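Local coordinates for protein putative short-chain dehydrogenase/reductase (Burkholderia xenovorans, PDB 5IZ4) that binds ADP in a Rossmann-type nucleotide pocket and is probably an NADP(H)-dependent oxidoreductase of the short-chain dehydrogenase/reductase family, at residues A73-D78 against Y133-A138. Numbering follows the deposited sequence.
Sequences ADVGKD and YQMTRA. With ADP (adenosine-5'-diphosphate), chain B.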
loop_
_atom_site.group_PDB
_atom_site.type_symbol
_atom_site.label_atom_id
_atom_site.label_comp_id
_atom_site.label_asym_id
_atom_site.label_seq_id
_atom_site.Cartn_x
_atom_site.Cartn_y
_atom_site.Cartn_z
ATOM N N ALA A 73 7.051 -24.975 23.871
ATOM C CA ALA A 73 8.042 -24.628 22.858
ATOM C C ALA A 73 8.449 -23.172 23.002
ATOM O O ALA A 73 7.596 -22.286 23.089
ATOM C CB ALA A 73 7.514 -24.880 21.443
ATOM N N ASP A 74 9.750 -22.935 23.031
ATOM C CA ASP A 74 10.317 -21.610 22.825
ATOM C C ASP A 74 10.548 -21.542 21.322
ATOM O O ASP A 74 11.460 -22.182 20.802
ATOM C CB ASP A 74 11.603 -21.458 23.636
ATOM C CG ASP A 74 12.309 -20.122 23.427
ATOM O OD1 ASP A 74 12.025 -19.423 22.442
ATOM O OD2 ASP A 74 13.184 -19.778 24.254
ATOM N N VAL A 75 9.693 -20.806 20.604
ATOM C CA VAL A 75 9.744 -20.885 19.147
ATOM C C VAL A 75 11.050 -20.326 18.590
ATOM O O VAL A 75 11.406 -20.629 17.443
ATOM C CB VAL A 75 8.537 -20.182 18.480
ATOM C CG1 VAL A 75 7.224 -20.928 18.779
ATOM C CG2 VAL A 75 8.444 -18.719 18.901
ATOM N N GLY A 76 11.787 -19.528 19.362
ATOM C CA GLY A 76 13.092 -19.088 18.910
ATOM C C GLY A 76 14.101 -20.212 18.761
ATOM O O GLY A 76 15.137 -20.030 18.111
ATOM N N LYS A 77 13.829 -21.369 19.363
ATOM C CA LYS A 77 14.704 -22.528 19.255
ATOM C C LYS A 77 14.128 -23.468 18.207
ATOM O O LYS A 77 13.028 -23.998 18.386
ATOM C CB LYS A 77 14.844 -23.241 20.603
ATOM C CG LYS A 77 15.478 -22.387 21.677
ATOM C CD LYS A 77 15.758 -23.199 22.936
ATOM C CE LYS A 77 16.602 -22.408 23.905
ATOM N NZ LYS A 77 16.912 -23.232 25.096
ATOM N N ASP A 78 14.876 -23.695 17.128
ATOM C CA ASP A 78 14.343 -24.519 16.049
ATOM C C ASP A 78 13.981 -25.916 16.533
ATOM O O ASP A 78 12.995 -26.499 16.073
ATOM C CB ASP A 78 15.336 -24.614 14.897
ATOM C CG ASP A 78 14.729 -25.267 13.684
ATOM O OD1 ASP A 78 13.786 -24.663 13.139
ATOM O OD2 ASP A 78 15.178 -26.361 13.284
ATOM N N TYR A 133 8.952 -18.003 11.598
ATOM C CA TYR A 133 9.422 -18.767 10.446
ATOM C C TYR A 133 9.731 -20.217 10.818
ATOM O O TYR A 133 9.376 -21.150 10.082
ATOM C CB TYR A 133 10.660 -18.106 9.847
ATOM C CG TYR A 133 11.263 -18.928 8.736
ATOM C CD1 TYR A 133 12.318 -19.804 8.983
ATOM C CD2 TYR A 133 10.761 -18.848 7.439
ATOM C CE1 TYR A 133 12.865 -20.576 7.971
ATOM C CE2 TYR A 133 11.297 -19.607 6.415
ATOM C CZ TYR A 133 12.351 -20.477 6.691
ATOM O OH TYR A 133 12.880 -21.234 5.678
ATOM N N GLN A 134 10.430 -20.426 11.936
ATOM C CA GLN A 134 10.843 -21.780 12.294
ATOM C C GLN A 134 9.638 -22.667 12.588
ATOM O O GLN A 134 9.626 -23.850 12.225
ATOM C CB GLN A 134 11.807 -21.737 13.486
ATOM C CG GLN A 134 13.186 -21.185 13.088
ATOM C CD GLN A 134 14.204 -21.160 14.231
ATOM O OE1 GLN A 134 15.408 -21.240 13.989
ATOM N NE2 GLN A 134 13.727 -21.016 15.471
ATOM N N MET A 135 8.610 -22.108 13.227
ATOM C CA MET A 135 7.399 -22.878 13.496
ATOM C C MET A 135 6.688 -23.226 12.196
ATOM O O MET A 135 6.267 -24.372 11.987
ATOM C CB MET A 135 6.473 -22.082 14.419
ATOM C CG MET A 135 5.373 -22.912 15.035
ATOM S SD MET A 135 6.053 -24.172 16.147
ATOM C CE MET A 135 4.722 -25.368 16.081
ATOM N N THR A 136 6.557 -22.242 11.305
ATOM C CA THR A 136 5.910 -22.473 10.021
ATOM C C THR A 136 6.656 -23.532 9.221
ATOM O O THR A 136 6.049 -24.484 8.718
ATOM C CB THR A 136 5.829 -21.168 9.233
ATOM O OG1 THR A 136 5.102 -20.183 9.986
ATOM C CG2 THR A 136 5.106 -21.407 7.925
ATOM N N ARG A 137 7.984 -23.390 9.118
ATOM C CA ARG A 137 8.798 -24.373 8.406
ATOM C C ARG A 137 8.612 -25.772 8.975
ATOM O O ARG A 137 8.517 -26.748 8.217
ATOM C CB ARG A 137 10.279 -23.986 8.459
ATOM C CG ARG A 137 11.204 -25.065 7.875
ATOM C CD ARG A 137 12.685 -24.632 7.817
ATOM N NE ARG A 137 13.257 -24.381 9.144
ATOM C CZ ARG A 137 14.432 -23.802 9.354
ATOM N NH1 ARG A 137 15.184 -23.423 8.325
ATOM N NH2 ARG A 137 14.868 -23.613 10.600
ATOM N N ALA A 138 8.583 -25.899 10.309
ATOM C CA ALA A 138 8.444 -27.220 10.914
ATOM C C ALA A 138 7.112 -27.869 10.555
ATOM O O ALA A 138 7.046 -29.092 10.375
ATOM C CB ALA A 138 8.597 -27.127 12.436
HETATM P PB ADP B . -1.366 -10.951 22.401
HETATM O O1B ADP B . -0.235 -11.553 21.491
HETATM O O2B ADP B . -2.555 -11.895 22.745
HETATM O O3B ADP B . -1.764 -9.463 22.144
HETATM P PA ADP B . 0.235 -12.105 24.718
HETATM O O1A ADP B . 1.677 -11.623 25.309
HETATM O O2A ADP B . -0.648 -12.737 25.840
HETATM O O3A ADP B . -0.344 -10.873 23.905
HETATM O "O5'" ADP B . 0.794 -13.289 23.705
HETATM C "C5'" ADP B . 2.194 -13.582 23.563
HETATM C "C4'" ADP B . 2.317 -15.071 23.891
HETATM O "O4'" ADP B . 3.569 -15.621 23.318
HETATM C "C3'" ADP B . 2.378 -15.381 25.409
HETATM O "O3'" ADP B . 1.748 -16.593 25.718
HETATM C "C2'" ADP B . 3.913 -15.528 25.594
HETATM O "O2'" ADP B . 4.105 -16.315 26.771
HETATM C "C1'" ADP B . 4.277 -16.298 24.338
HETATM N N9 ADP B . 5.729 -16.243 24.070
HETATM C C8 ADP B . 6.646 -15.213 24.333
HETATM N N7 ADP B . 7.854 -15.557 23.954
HETATM C C5 ADP B . 7.742 -16.833 23.436
HETATM C C6 ADP B . 8.670 -17.703 22.894
HETATM N N6 ADP B . 9.974 -17.343 22.800
HETATM N N1 ADP B . 8.262 -18.903 22.464
HETATM C C2 ADP B . 6.965 -19.233 22.581
HETATM N N3 ADP B . 6.018 -18.467 23.090
HETATM C C4 ADP B . 6.431 -17.262 23.508
HETATM O O HOH W 1 11.797 -25.449 11.513
HETATM O O HOH W 2 17.369 -22.339 16.560
#
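Val75, inside the type I turn Asp74-Lys77, and Asp78, the first residue of the helix that follows, approach Met135 and Gln134 of helix 118-146, with Asp78 CA 5.8 Å from Gln134 CA. Gln134 is long enough to reach the turn: its chain is extended beyond CG, with CD set by chi2 -178°, and the amide at its end turns NE2 to two backbone carbonyls. The bond to Val75 O is weak, whereas that to Gly76 O, at 3.2 Å, is straighter (153°), although the donor stands above the carbonyl plane. Arg126 also donates to Gly76 O. OE1 of the same amide lies against Asp78 CB.

Asp78 is a short carboxylate facing an arginine; its OD1 meets Arg137 NH2 in a 3.0 Å salt bridge. OD1 sits near the guanidinium plane, but the carboxylate is turned almost perpendicular to it. Arg137 suits its place by its several N-H groups: NE shares a water with OD1 and Gln134 O, while NH1 bonds to the carbonyls of Ile116 and Phe113 of the second subunit. Between turn and helix the apolar Val75 CG1 meets Met135 SD at 4.3 Å.

Asp74 OD1 closes an Asx turn with Gly76 N and accepts from ADP N6 at 2.9 Å; Val75 N donates to ADP N1. The Asp-Val pair reading the adenine edge, just after strand 68-72, is characteristic of the SDR Rossmann fold.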